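Local coordinates for AmbC (Sorangium cellulosum, PDB 5O15), which is a bifunctional dehydratase-cyclase domain of ambruticin biosynthesis, probably removing water from a polyketide intermediate and closing it into an oxygen heterocycle, at residues A176-V180 and D215-A220; T62-E66 and G208-L214; R164-D170 and L222-A228; R188-L194 and L255-V261. All coordinates share one frame. Where two conformers were deposited one is given. Residue numbers count along the deposited sequence, not the author numbering.

Contact 1: A176-V180 and D215-A220; sequences AFRGV and DAALQA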
loop_
_atom_site.group_PDB
_atom_site.type_symbol
_atom_site.label_atom_id
_atom_site.label_comp_id
_atom_site.label_asym_id
_atom_site.label_seq_id
_atom_site.Cartn_x
_atom_site.Cartn_y
_atom_site.Cartn_z
ATOM N N ALA A 176 -11.486 4.883 7.776
ATOM C CA ALA A 176 -10.158 4.275 7.884
ATOM C C ALA A 176 -9.196 4.829 6.843
ATOM O O ALA A 176 -7.976 4.725 7.019
ATOM C CB ALA A 176 -10.234 2.754 7.747
ATOM N N PHE A 177 -9.715 5.412 5.763
ATOM C CA PHE A 177 -8.918 5.922 4.651
ATOM C C PHE A 177 -8.906 7.441 4.622
ATOM O O PHE A 177 -8.763 8.044 3.556
ATOM C CB PHE A 177 -9.317 5.260 3.331
ATOM C CG PHE A 177 -8.951 3.828 3.348
ATOM C CD1 PHE A 177 -7.685 3.413 2.975
ATOM C CD2 PHE A 177 -9.822 2.874 3.844
ATOM C CE1 PHE A 177 -7.317 2.074 3.068
ATOM C CE2 PHE A 177 -9.458 1.561 3.966
ATOM C CZ PHE A 177 -8.214 1.165 3.551
ATOM N N ARG A 178 -8.963 8.044 5.807
ATOM C CA ARG A 178 -8.694 9.470 6.003
ATOM C C ARG A 178 -7.570 9.548 7.027
ATOM O O ARG A 178 -7.816 9.811 8.205
ATOM C CB ARG A 178 -9.948 10.237 6.449
ATOM C CG ARG A 178 -10.875 10.560 5.294
ATOM C CD ARG A 178 -12.038 11.512 5.682
ATOM N NE ARG A 178 -13.122 10.736 6.231
ATOM C CZ ARG A 178 -13.999 10.046 5.506
ATOM N NH1 ARG A 178 -13.893 10.024 4.187
ATOM N NH2 ARG A 178 -14.973 9.354 6.099
ATOM N N GLY A 179 -6.340 9.262 6.583
ATOM C CA GLY A 179 -5.239 9.082 7.497
ATOM C C GLY A 179 -4.187 10.154 7.449
ATOM O O GLY A 179 -3.084 9.928 7.966
ATOM N N VAL A 180 -4.462 11.296 6.845
ATOM C CA VAL A 180 -3.498 12.384 6.736
ATOM C C VAL A 180 -3.938 13.502 7.670
ATOM O O VAL A 180 -4.993 14.120 7.468
ATOM C CB VAL A 180 -3.393 12.919 5.308
ATOM C CG1 VAL A 180 -2.266 13.950 5.218
ATOM C CG2 VAL A 180 -3.119 11.805 4.332
ATOM N N ASP A 215 -1.420 3.565 2.780
ATOM C CA ASP A 215 -2.328 4.259 1.874
ATOM C C ASP A 215 -2.440 5.750 2.194
ATOM O O ASP A 215 -2.651 6.565 1.288
ATOM C CB ASP A 215 -3.706 3.620 1.890
ATOM C CG ASP A 215 -4.570 4.139 0.780
ATOM O OD1 ASP A 215 -4.376 3.702 -0.373
ATOM O OD2 ASP A 215 -5.447 4.990 1.034
ATOM N N ALA A 216 -2.246 6.127 3.455
ATOM C CA ALA A 216 -2.290 7.545 3.812
ATOM C C ALA A 216 -1.191 8.338 3.128
ATOM O O ALA A 216 -1.378 9.522 2.831
ATOM C CB ALA A 216 -2.270 7.690 5.334
ATOM N N ALA A 217 -0.026 7.725 2.871
ATOM C CA ALA A 217 0.979 8.428 2.094
ATOM C C ALA A 217 0.479 8.727 0.686
ATOM O O ALA A 217 0.742 9.808 0.133
ATOM C CB ALA A 217 2.273 7.639 2.058
ATOM N N LEU A 218 -0.246 7.769 0.091
ATOM C CA LEU A 218 -0.869 7.991 -1.210
ATOM C C LEU A 218 -1.945 9.070 -1.138
ATOM O O LEU A 218 -2.058 9.895 -2.050
ATOM C CB LEU A 218 -1.471 6.689 -1.743
ATOM C CG LEU A 218 -0.534 5.484 -1.816
ATOM C CD1 LEU A 218 -1.292 4.320 -2.422
ATOM C CD2 LEU A 218 0.714 5.841 -2.581
ATOM N N GLN A 219 -2.751 9.073 -0.069
ATOM C CA GLN A 219 -3.755 10.122 0.109
ATOM C C GLN A 219 -3.096 11.496 0.125
ATOM O O GLN A 219 -3.628 12.451 -0.444
ATOM C CB GLN A 219 -4.515 9.903 1.415
ATOM C CG GLN A 219 -5.379 8.653 1.476
ATOM C CD GLN A 219 -5.656 8.249 2.898
ATOM O OE1 GLN A 219 -5.797 9.112 3.771
ATOM N NE2 GLN A 219 -5.705 6.935 3.159
ATOM N N ALA A 220 -1.958 11.621 0.821
ATOM C CA ALA A 220 -1.296 12.918 0.900
ATOM C C ALA A 220 -0.855 13.372 -0.478
ATOM O O ALA A 220 -1.028 14.543 -0.846
ATOM C CB ALA A 220 -0.102 12.822 1.850
HETATM O O HOH W 1 -5.678 6.022 5.939
#

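Contact 2: T62-E66 and G208-L214; sequences TAFVE and GLHPALL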
loop_
_atom_site.group_PDB
_atom_site.type_symbol
_atom_site.label_atom_id
_atom_site.label_comp_id
_atom_site.label_asym_id
_atom_site.label_seq_id
_atom_site.Cartn_x
_atom_site.Cartn_y
_atom_site.Cartn_z
ATOM N N THR A 62 -2.116 -1.294 -1.253
ATOM C CA THR A 62 -1.125 -1.380 -0.186
ATOM C C THR A 62 -1.270 -2.646 0.641
ATOM O O THR A 62 -0.312 -3.043 1.312
ATOM C CB THR A 62 -1.221 -0.170 0.737
ATOM O OG1 THR A 62 -2.560 -0.099 1.217
ATOM C CG2 THR A 62 -0.846 1.127 0.035
ATOM N N ALA A 63 -2.430 -3.297 0.601
ATOM C CA ALA A 63 -2.546 -4.591 1.259
ATOM C C ALA A 63 -1.744 -5.675 0.530
ATOM O O ALA A 63 -1.219 -6.593 1.173
ATOM C CB ALA A 63 -3.993 -5.036 1.340
ATOM N N PHE A 64 -1.605 -5.577 -0.799
ATOM C CA PHE A 64 -0.754 -6.521 -1.526
ATOM C C PHE A 64 0.699 -6.271 -1.183
ATOM O O PHE A 64 1.474 -7.213 -1.057
ATOM C CB PHE A 64 -0.987 -6.416 -3.035
ATOM C CG PHE A 64 -2.387 -6.657 -3.453
ATOM C CD1 PHE A 64 -3.099 -7.759 -3.027
ATOM C CD2 PHE A 64 -3.022 -5.738 -4.266
ATOM C CE1 PHE A 64 -4.432 -7.939 -3.457
ATOM C CE2 PHE A 64 -4.311 -5.922 -4.694
ATOM C CZ PHE A 64 -5.030 -6.970 -4.251
ATOM N N VAL A 65 1.078 -5.004 -0.976
ATOM C CA VAL A 65 2.416 -4.696 -0.505
ATOM C C VAL A 65 2.670 -5.329 0.855
ATOM O O VAL A 65 3.718 -5.940 1.091
ATOM C CB VAL A 65 2.657 -3.181 -0.516
ATOM C CG1 VAL A 65 4.007 -2.854 0.049
ATOM C CG2 VAL A 65 2.512 -2.616 -1.928
ATOM N N GLU A 66 1.721 -5.169 1.781
ATOM C CA GLU A 66 1.834 -5.762 3.106
ATOM C C GLU A 66 1.988 -7.278 3.018
ATOM O O GLU A 66 2.818 -7.863 3.725
ATOM C CB GLU A 66 0.608 -5.369 3.945
ATOM C CG GLU A 66 0.391 -6.186 5.199
ATOM C CD GLU A 66 1.460 -6.019 6.278
ATOM O OE1 GLU A 66 2.433 -5.261 6.096
ATOM O OE2 GLU A 66 1.344 -6.716 7.314
ATOM N N GLY A 208 2.780 -5.711 9.513
ATOM C CA GLY A 208 4.094 -5.172 9.238
ATOM C C GLY A 208 4.005 -3.669 9.023
ATOM O O GLY A 208 4.636 -2.878 9.735
ATOM N N LEU A 209 3.215 -3.266 8.036
ATOM C CA LEU A 209 2.841 -1.880 7.831
ATOM C C LEU A 209 1.363 -1.862 7.481
ATOM O O LEU A 209 0.961 -2.318 6.404
ATOM C CB LEU A 209 3.703 -1.248 6.754
ATOM C CG LEU A 209 3.407 0.223 6.477
ATOM C CD1 LEU A 209 3.479 1.088 7.739
ATOM C CD2 LEU A 209 4.351 0.744 5.430
ATOM N N HIS A 210 0.544 -1.375 8.417
ATOM C CA HIS A 210 -0.882 -1.432 8.223
ATOM C C HIS A 210 -1.213 -0.830 6.859
ATOM O O HIS A 210 -0.803 0.305 6.560
ATOM C CB HIS A 210 -1.571 -0.608 9.314
ATOM C CG HIS A 210 -3.035 -0.841 9.419
ATOM N ND1 HIS A 210 -3.913 -0.477 8.421
ATOM C CD2 HIS A 210 -3.785 -1.387 10.408
ATOM C CE1 HIS A 210 -5.149 -0.759 8.801
ATOM N NE2 HIS A 210 -5.100 -1.306 10.008
ATOM N N PRO A 211 -1.990 -1.516 6.035
ATOM C CA PRO A 211 -2.273 -0.990 4.692
ATOM C C PRO A 211 -2.932 0.363 4.662
ATOM O O PRO A 211 -2.718 1.127 3.712
ATOM C CB PRO A 211 -3.163 -2.089 4.092
ATOM C CG PRO A 211 -2.690 -3.337 4.763
ATOM C CD PRO A 211 -2.391 -2.927 6.186
ATOM N N ALA A 212 -3.742 0.689 5.671
ATOM C CA ALA A 212 -4.356 2.012 5.682
ATOM C C ALA A 212 -3.353 3.115 6.012
ATOM O O ALA A 212 -3.548 4.262 5.615
ATOM C CB ALA A 212 -5.537 2.055 6.654
ATOM N N LEU A 213 -2.261 2.771 6.681
ATOM C CA LEU A 213 -1.231 3.742 6.995
ATOM C C LEU A 213 -0.340 4.003 5.786
ATOM O O LEU A 213 -0.076 5.159 5.442
ATOM C CB LEU A 213 -0.465 3.270 8.231
ATOM C CG LEU A 213 0.582 4.205 8.792
ATOM C CD1 LEU A 213 -0.014 5.563 9.186
ATOM C CD2 LEU A 213 1.214 3.573 9.973
ATOM N N LEU A 214 0.071 2.940 5.058
ATOM C CA LEU A 214 0.778 3.197 3.815
ATOM C C LEU A 214 -0.136 3.916 2.815
ATOM O O LEU A 214 0.312 4.823 2.107
ATOM C CB LEU A 214 1.345 1.898 3.245
ATOM C CG LEU A 214 2.120 2.075 1.934
ATOM C CD1 LEU A 214 3.318 3.016 2.127
ATOM C CD2 LEU A 214 2.616 0.706 1.396
HETATM O O HOH W 2 0.930 -1.483 3.612
#

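Contact 3: R164-D170 and L222-A228; sequences RWVEALD and LRAELGA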
loop_
_atom_site.group_PDB
_atom_site.type_symbol
_atom_site.label_atom_id
_atom_site.label_comp_id
_atom_site.label_asym_id
_atom_site.label_seq_id
_atom_site.Cartn_x
_atom_site.Cartn_y
_atom_site.Cartn_z
ATOM N N ARG A 164 -9.410 20.195 2.262
ATOM C CA ARG A 164 -10.031 20.640 1.030
ATOM C C ARG A 164 -10.621 19.434 0.311
ATOM O O ARG A 164 -9.988 18.366 0.202
ATOM C CB ARG A 164 -9.021 21.361 0.173
ATOM C CG ARG A 164 -9.618 21.977 -1.057
ATOM C CD ARG A 164 -8.558 22.737 -1.785
ATOM N NE ARG A 164 -9.046 23.747 -2.739
ATOM C CZ ARG A 164 -9.250 23.480 -4.024
ATOM N NH1 ARG A 164 -9.043 22.246 -4.459
ATOM N NH2 ARG A 164 -9.578 24.445 -4.854
ATOM N N TRP A 165 -11.821 19.587 -0.197
ATOM C CA TRP A 165 -12.551 18.494 -0.809
ATOM C C TRP A 165 -11.856 18.058 -2.091
ATOM O O TRP A 165 -11.503 18.877 -2.948
ATOM C CB TRP A 165 -13.957 19.002 -1.116
ATOM C CG TRP A 165 -14.835 17.979 -1.761
ATOM C CD1 TRP A 165 -15.001 17.785 -3.096
ATOM C CD2 TRP A 165 -15.732 17.097 -1.101
ATOM N NE1 TRP A 165 -15.933 16.798 -3.307
ATOM C CE2 TRP A 165 -16.414 16.374 -2.098
ATOM C CE3 TRP A 165 -16.066 16.870 0.240
ATOM C CZ2 TRP A 165 -17.384 15.430 -1.811
ATOM C CZ3 TRP A 165 -17.036 15.932 0.535
ATOM C CH2 TRP A 165 -17.696 15.224 -0.498
ATOM N N VAL A 166 -11.676 16.752 -2.214
ATOM C CA VAL A 166 -11.201 16.094 -3.433
ATOM C C VAL A 166 -12.270 15.069 -3.753
ATOM O O VAL A 166 -12.416 14.082 -3.028
ATOM C CB VAL A 166 -9.839 15.418 -3.213
ATOM C CG1 VAL A 166 -9.420 14.632 -4.453
ATOM C CG2 VAL A 166 -8.781 16.437 -2.900
ATOM N N GLU A 167 -13.036 15.287 -4.822
ATOM C CA GLU A 167 -14.203 14.441 -5.067
ATOM C C GLU A 167 -13.834 12.965 -5.079
ATOM O O GLU A 167 -14.521 12.147 -4.478
ATOM C CB GLU A 167 -14.851 14.841 -6.382
ATOM C CG GLU A 167 -16.121 14.107 -6.729
ATOM C CD GLU A 167 -17.370 14.591 -6.014
ATOM O OE1 GLU A 167 -17.374 15.708 -5.446
ATOM O OE2 GLU A 167 -18.358 13.855 -6.039
ATOM N N ALA A 168 -12.750 12.606 -5.781
ATOM C CA ALA A 168 -12.408 11.195 -5.971
ATOM C C ALA A 168 -12.112 10.489 -4.659
ATOM O O ALA A 168 -12.200 9.251 -4.612
ATOM C CB ALA A 168 -11.237 11.071 -6.958
ATOM N N LEU A 169 -11.716 11.210 -3.608
ATOM C CA LEU A 169 -11.535 10.631 -2.286
ATOM C C LEU A 169 -12.776 10.840 -1.425
ATOM O O LEU A 169 -13.403 9.906 -0.937
ATOM C CB LEU A 169 -10.311 11.221 -1.594
ATOM C CG LEU A 169 -8.982 10.893 -2.263
ATOM C CD1 LEU A 169 -7.882 11.592 -1.536
ATOM C CD2 LEU A 169 -8.709 9.371 -2.263
ATOM N N ASP A 170 -13.137 12.113 -1.217
ATOM C CA ASP A 170 -14.102 12.510 -0.200
ATOM C C ASP A 170 -15.512 12.054 -0.524
ATOM O O ASP A 170 -16.323 11.921 0.398
ATOM C CB ASP A 170 -14.003 14.022 0.053
ATOM C CG ASP A 170 -12.709 14.375 0.698
ATOM O OD1 ASP A 170 -12.377 13.736 1.715
ATOM O OD2 ASP A 170 -11.975 15.253 0.208
ATOM N N LEU A 222 -2.174 12.441 -3.384
ATOM C CA LEU A 222 -3.335 12.773 -4.198
ATOM C C LEU A 222 -3.949 14.100 -3.783
ATOM O O LEU A 222 -4.385 14.875 -4.634
ATOM C CB LEU A 222 -4.363 11.652 -4.116
ATOM C CG LEU A 222 -3.966 10.334 -4.763
ATOM C CD1 LEU A 222 -5.007 9.253 -4.501
ATOM C CD2 LEU A 222 -3.713 10.496 -6.251
ATOM N N ARG A 223 -4.014 14.387 -2.485
ATOM C CA ARG A 223 -4.571 15.661 -2.074
ATOM C C ARG A 223 -3.711 16.816 -2.544
ATOM O O ARG A 223 -4.230 17.876 -2.904
ATOM C CB ARG A 223 -4.777 15.694 -0.562
ATOM C CG ARG A 223 -5.924 14.788 -0.134
ATOM C CD ARG A 223 -6.212 14.814 1.347
ATOM N NE ARG A 223 -7.321 13.952 1.675
ATOM C CZ ARG A 223 -8.603 14.208 1.446
ATOM N NH1 ARG A 223 -9.014 15.384 1.005
ATOM N NH2 ARG A 223 -9.496 13.264 1.674
ATOM N N ALA A 224 -2.407 16.623 -2.591
ATOM C CA ALA A 224 -1.531 17.644 -3.136
ATOM C C ALA A 224 -1.703 17.779 -4.648
ATOM O O ALA A 224 -1.784 18.887 -5.172
ATOM C CB ALA A 224 -0.088 17.293 -2.764
ATOM N N GLU A 225 -1.801 16.668 -5.362
ATOM C CA GLU A 225 -1.849 16.695 -6.828
ATOM C C GLU A 225 -3.229 17.019 -7.411
ATOM O O GLU A 225 -3.297 17.563 -8.522
ATOM C CB GLU A 225 -1.384 15.358 -7.383
ATOM C CG GLU A 225 0.088 15.156 -7.185
ATOM C CD GLU A 225 0.900 15.862 -8.260
ATOM O OE1 GLU A 225 0.476 15.828 -9.435
ATOM O OE2 GLU A 225 1.947 16.461 -7.931
ATOM N N LEU A 226 -4.317 16.654 -6.729
ATOM C CA LEU A 226 -5.684 16.869 -7.204
ATOM C C LEU A 226 -6.321 18.086 -6.550
ATOM O O LEU A 226 -7.542 18.297 -6.666
ATOM C CB LEU A 226 -6.522 15.614 -6.935
ATOM C CG LEU A 226 -6.397 14.468 -7.952
ATOM C CD1 LEU A 226 -4.963 13.959 -8.143
ATOM C CD2 LEU A 226 -7.305 13.317 -7.560
ATOM N N GLY A 227 -5.525 18.904 -5.884
ATOM C CA GLY A 227 -5.989 19.973 -5.062
ATOM C C GLY A 227 -5.937 21.321 -5.748
ATOM O O GLY A 227 -6.071 21.442 -6.973
ATOM N N ALA A 228 -5.752 22.349 -4.938
ATOM C CA ALA A 228 -5.873 23.722 -5.401
ATOM C C ALA A 228 -4.925 23.994 -6.562
ATOM O O ALA A 228 -3.734 23.674 -6.499
ATOM C CB ALA A 228 -5.565 24.671 -4.244
HETATM O O HOH W 3 -7.354 17.971 0.412
HETATM O O HOH W 4 -9.379 20.633 -6.989
#

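Contact 4: R188-L194 and L255-V261; sequences RSIYADL and LRARVEV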
loop_
_atom_site.group_PDB
_atom_site.type_symbol
_atom_site.label_atom_id
_atom_site.label_comp_id
_atom_site.label_asym_id
_atom_site.label_seq_id
_atom_site.Cartn_x
_atom_site.Cartn_y
_atom_site.Cartn_z
ATOM N N ARG A 188 8.924 19.398 -5.274
ATOM C CA ARG A 188 8.440 18.057 -5.601
ATOM C C ARG A 188 8.248 17.170 -4.388
ATOM O O ARG A 188 7.829 16.023 -4.553
ATOM C CB ARG A 188 9.431 17.334 -6.533
ATOM C CG ARG A 188 9.695 18.037 -7.849
ATOM C CD ARG A 188 10.552 17.196 -8.800
ATOM N NE ARG A 188 11.896 16.944 -8.271
ATOM C CZ ARG A 188 12.361 15.760 -7.873
ATOM N NH1 ARG A 188 11.609 14.668 -7.949
ATOM N NH2 ARG A 188 13.602 15.664 -7.413
ATOM N N SER A 189 8.605 17.619 -3.195
ATOM C CA SER A 189 8.481 16.803 -1.998
ATOM C C SER A 189 7.249 17.191 -1.202
ATOM O O SER A 189 7.069 18.364 -0.853
ATOM C CB SER A 189 9.715 16.972 -1.119
ATOM O OG SER A 189 10.839 16.426 -1.782
ATOM N N ILE A 190 6.426 16.204 -0.897
ATOM C CA ILE A 190 5.297 16.342 0.007
ATOM C C ILE A 190 5.695 15.763 1.349
ATOM O O ILE A 190 6.192 14.632 1.422
ATOM C CB ILE A 190 4.051 15.641 -0.541
ATOM C CG1 ILE A 190 3.691 16.207 -1.922
ATOM C CG2 ILE A 190 2.907 15.769 0.427
ATOM C CD1 ILE A 190 3.284 17.640 -1.923
ATOM N N TYR A 191 5.498 16.532 2.413
ATOM C CA TYR A 191 5.767 16.125 3.774
ATOM C C TYR A 191 4.436 15.994 4.491
ATOM O O TYR A 191 3.587 16.886 4.372
ATOM C CB TYR A 191 6.660 17.163 4.476
ATOM C CG TYR A 191 8.037 17.200 3.861
ATOM C CD1 TYR A 191 8.949 16.234 4.207
ATOM C CD2 TYR A 191 8.403 18.134 2.906
ATOM C CE1 TYR A 191 10.204 16.201 3.646
ATOM C CE2 TYR A 191 9.676 18.104 2.318
ATOM C CZ TYR A 191 10.567 17.133 2.706
ATOM O OH TYR A 191 11.837 17.050 2.153
ATOM N N ALA A 192 4.229 14.927 5.246
ATOM C CA ALA A 192 2.927 14.730 5.870
ATOM C C ALA A 192 3.038 14.020 7.199
ATOM O O ALA A 192 3.927 13.187 7.411
ATOM C CB ALA A 192 1.981 13.972 4.932
ATOM N N ASP A 193 2.087 14.343 8.090
ATOM C CA ASP A 193 1.812 13.569 9.292
ATOM C C ASP A 193 0.684 12.598 8.980
ATOM O O ASP A 193 -0.407 13.028 8.580
ATOM C CB ASP A 193 1.411 14.496 10.437
ATOM C CG ASP A 193 2.550 15.341 10.913
ATOM O OD1 ASP A 193 3.594 14.792 11.306
ATOM O OD2 ASP A 193 2.434 16.570 10.978
ATOM N N LEU A 194 0.947 11.304 9.188
ATOM C CA LEU A 194 0.012 10.222 8.906
ATOM C C LEU A 194 -0.381 9.558 10.217
ATOM O O LEU A 194 0.463 9.319 11.076
ATOM C CB LEU A 194 0.651 9.170 8.005
ATOM C CG LEU A 194 1.325 9.669 6.727
ATOM C CD1 LEU A 194 1.846 8.478 5.924
ATOM C CD2 LEU A 194 0.421 10.530 5.863
ATOM N N LEU A 255 3.082 8.083 11.625
ATOM C CA LEU A 255 4.368 8.270 10.955
ATOM C C LEU A 255 4.441 9.671 10.409
ATOM O O LEU A 255 3.412 10.293 10.155
ATOM C CB LEU A 255 4.524 7.319 9.732
ATOM C CG LEU A 255 4.456 5.855 10.044
ATOM C CD1 LEU A 255 4.268 5.020 8.779
ATOM C CD2 LEU A 255 5.776 5.402 10.677
ATOM N N ARG A 256 5.667 10.106 10.131
ATOM C CA ARG A 256 5.907 11.190 9.196
ATOM C C ARG A 256 6.343 10.608 7.863
ATOM O O ARG A 256 6.998 9.568 7.812
ATOM C CB ARG A 256 6.924 12.195 9.707
ATOM C CG ARG A 256 6.344 13.075 10.778
ATOM C CD ARG A 256 7.312 14.092 11.290
ATOM N NE ARG A 256 6.641 14.958 12.256
ATOM C CZ ARG A 256 7.252 15.753 13.116
ATOM N NH1 ARG A 256 8.568 15.841 13.133
ATOM N NH2 ARG A 256 6.547 16.496 13.972
ATOM N N ALA A 257 5.947 11.275 6.779
ATOM C CA ALA A 257 6.191 10.810 5.433
ATOM C C ALA A 257 6.807 11.923 4.611
ATOM O O ALA A 257 6.458 13.104 4.740
ATOM C CB ALA A 257 4.879 10.395 4.773
ATOM N N ARG A 258 7.678 11.496 3.699
ATOM C CA ARG A 258 8.226 12.299 2.624
ATOM C C ARG A 258 7.911 11.571 1.325
ATOM O O ARG A 258 8.357 10.432 1.121
ATOM C CB ARG A 258 9.732 12.489 2.770
ATOM C CG ARG A 258 10.354 13.299 1.669
ATOM C CD ARG A 258 11.855 13.389 1.834
ATOM N NE ARG A 258 12.451 14.216 0.787
ATOM C CZ ARG A 258 12.964 13.752 -0.354
ATOM N NH1 ARG A 258 12.991 12.451 -0.617
ATOM N NH2 ARG A 258 13.480 14.604 -1.229
ATOM N N VAL A 259 7.141 12.200 0.456
ATOM C CA VAL A 259 6.728 11.634 -0.819
ATOM C C VAL A 259 7.310 12.548 -1.885
ATOM O O VAL A 259 6.887 13.695 -2.036
ATOM C CB VAL A 259 5.203 11.544 -0.919
ATOM C CG1 VAL A 259 4.811 10.929 -2.250
ATOM C CG2 VAL A 259 4.620 10.752 0.202
ATOM N N GLU A 260 8.274 12.039 -2.634
ATOM C CA GLU A 260 8.975 12.812 -3.645
ATOM C C GLU A 260 8.451 12.448 -5.025
ATOM O O GLU A 260 8.636 11.317 -5.488
ATOM C CB GLU A 260 10.480 12.600 -3.555
ATOM C CG GLU A 260 11.234 13.455 -4.543
ATOM C CD GLU A 260 12.662 13.699 -4.131
ATOM O OE1 GLU A 260 13.085 14.877 -4.137
ATOM O OE2 GLU A 260 13.352 12.731 -3.771
ATOM N N VAL A 261 7.787 13.414 -5.656
ATOM C CA VAL A 261 7.125 13.172 -6.925
ATOM C C VAL A 261 8.148 13.213 -8.046
ATOM O O VAL A 261 8.966 14.134 -8.127
ATOM C CB VAL A 261 6.001 14.193 -7.137
ATOM C CG1 VAL A 261 5.264 13.932 -8.415
ATOM C CG2 VAL A 261 5.055 14.141 -5.965
HETATM O O HOH W 5 3.588 16.892 13.762
#

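Contact 1: A176-V180 and D215-A220
Gln219, Val180 and Phe177 carry most of this buried meeting between the loop 176-180 and the helical turns 215-220. The carboxamide of Gln219 faces the loop backbone: its OE1 accepts a nearly linear hydrogen bond from Gly179 N at 2.9 Å. Its NE2 donates within the helix to Asp215 OD2, also at 2.9 Å, one turn back, and to a water 2.9 Å away that in turn donates to Ala176 O. Val180 places CG2 3.2 Å from Ala216 O and 4.0 Å from Ala220 CB, filling the space beside the helix. Between these residues Gly179 comes within 5.0 Å of Ala216, CA to CA; a side chain there would collide with Ala216 CB. The edge of the Phe177 ring meets the carboxylate, CD1 lying 3.4 Å from Asp215 OD2, and the same ring packs against His51. Asp215 and Gln219 match the DxxxQ motif of polyketide synthase dehydratases, and His51 starts their HxxxGxxxxP motif, so by analogy with relatives Asp215 and His51 probably form the catalytic dyad. With both ends of its carboxamide engaged, Gln219 ties the position of the Asp215 carboxylate to that of the loop backbone.

Contact 2: T62-E66 and G208-L214
Glu66 reaches across from helix 61-75 and takes two successive backbone amides with one carboxylate: Gly208 N donates to Glu66 OE2 at 2.8 Å, and Leu209 N to Glu66 OE1 at 2.9 Å. OE2 has a further partner in His19. One turn earlier, Thr62 OG1 donates to Pro211 O at 2.8 Å, and a water joins the backbones between these sites, donating to Thr62 O at 3.0 Å and Leu209 O at 2.9 Å. Outside this polar row lies packing. The Pro211 ring rests on the helix surface, its CG 3.7 Å from Ala63 CA and 4.0 Å from Glu66 CB, where the two backbones approach to 5.0 Å between the CA atoms of Ala63 and Pro211. Leu214 follows one turn along, its CG 3.6 Å from Thr62 CG2 and its CD2 4.1 Å from Val65 CG1; Trp242 borders all three of these side chains. His210 turns away and N-caps helix 211-225, accepting from Ala212 N at its ND1, 3.0 Å away. The central helices of the two hotdog repeats thus meet near their N-terminal ends, and because side chains of the first bind backbone groups at the start of the second and in the loop just before it, the join holds the main chain where it enters helix 211-225.

Contact 3: R164-D170 and L222-A228
Arg164 extends its guanidinium over the end of the other segment, where Ala228 N lies 3.3 Å from NH1 over one face without bonding to it; a water accepts from Arg164 NH1 and donates to Leu226 O, both at 3.0 Å. A second water donates to Arg164 O at 2.7 Å and accepts from Arg223 NH1 at 3.1 Å. Val166, the N-cap residue of the short helix 167-170, sets CG1 3.9 Å from Leu226 CB. Leu169 continues the apolar patch, its CD2 4.3 Å from Leu222 CD1, and lies over one face of the Arg223 guanidinium. Asp170 completes the walk with a bidentate salt bridge: Arg223 NH2 donates to Asp170 OD1 at 2.9 Å and Arg223 NH1 to Asp170 OD2 at 3.1 Å, while OD2 also accepts from Val166 N at 2.9 Å. Here the C-terminal end of helix 211-225, the central helix of the second hotdog repeat, is packed against the connection that precedes strand 180-186 of the same repeat.

Contact 4: R188-L194 and L255-V261
Two neighbouring antiparallel strands of the second hotdog repeat, 189-195 and 254-261, pair here although the central helix 211-225 lies between them in sequence. Their segments run at 163° to each other with axes 4.5 Å apart. Three hydrogen-bonded pairs set the register: Ile190 with Val259, Ala192 with Ala257 and Leu194 with Leu255, each bonded in both directions at 2.8-2.9 Å between N and O. Beyond them Val261 N reaches Arg188 O at 2.8 Å. The side chains of these three pairs form the apolar face that helix 211-225 packs on; Leu194 CD1 lies 3.8 Å from Ala257 CB. The opposite face, with the non-hydrogen-bonded pairs, is polar. Arg256 NE donates to Asp193 OD1 at 3.2 Å in a salt bridge, with Asp193 also bound by Trp152 and Arg256 by Ala148. Arg258 NE donates to Tyr191 OH at 3.2 Å, while its NH2 forms a salt bridge with Glu260 OE1 at 2.9 Å; Glu275 is a second acidic partner. Arg188 NH2 joins this network through a purely electrostatic 3.4 Å approach to Glu260 OE1, and its NH1 donates to Val261 O at 2.7 Å. The pairing therefore separates chemistry by face, apolar toward the helix and charged on the reverse.

In the fold
Helix 211-225 threads contacts 2, 1 and 3 in order from its N-terminal to its C-terminal end: contact 1 lies 11 Å between centres from each of the others, and contacts 2 and 3 are 21 Å apart. Contact 4 is a strand pair of the sheet beneath this helix and touches all three, through Leu213 CD2 to Leu255 CD1 (3.6 Å), Ala220 CB to Ala192 CB (3.9 Å) and Ala224 CB to Ile190 CD1 (3.5 Å). Contact 2 alone crosses to the first hotdog repeat. It borders contact 1, which holds Asp215 and whose Phe177 meets His51, the probable catalytic pair: Thr62 CG2 is 3.7 Å from Asp215 N, so the likely active site sits close to the junction of the repeats.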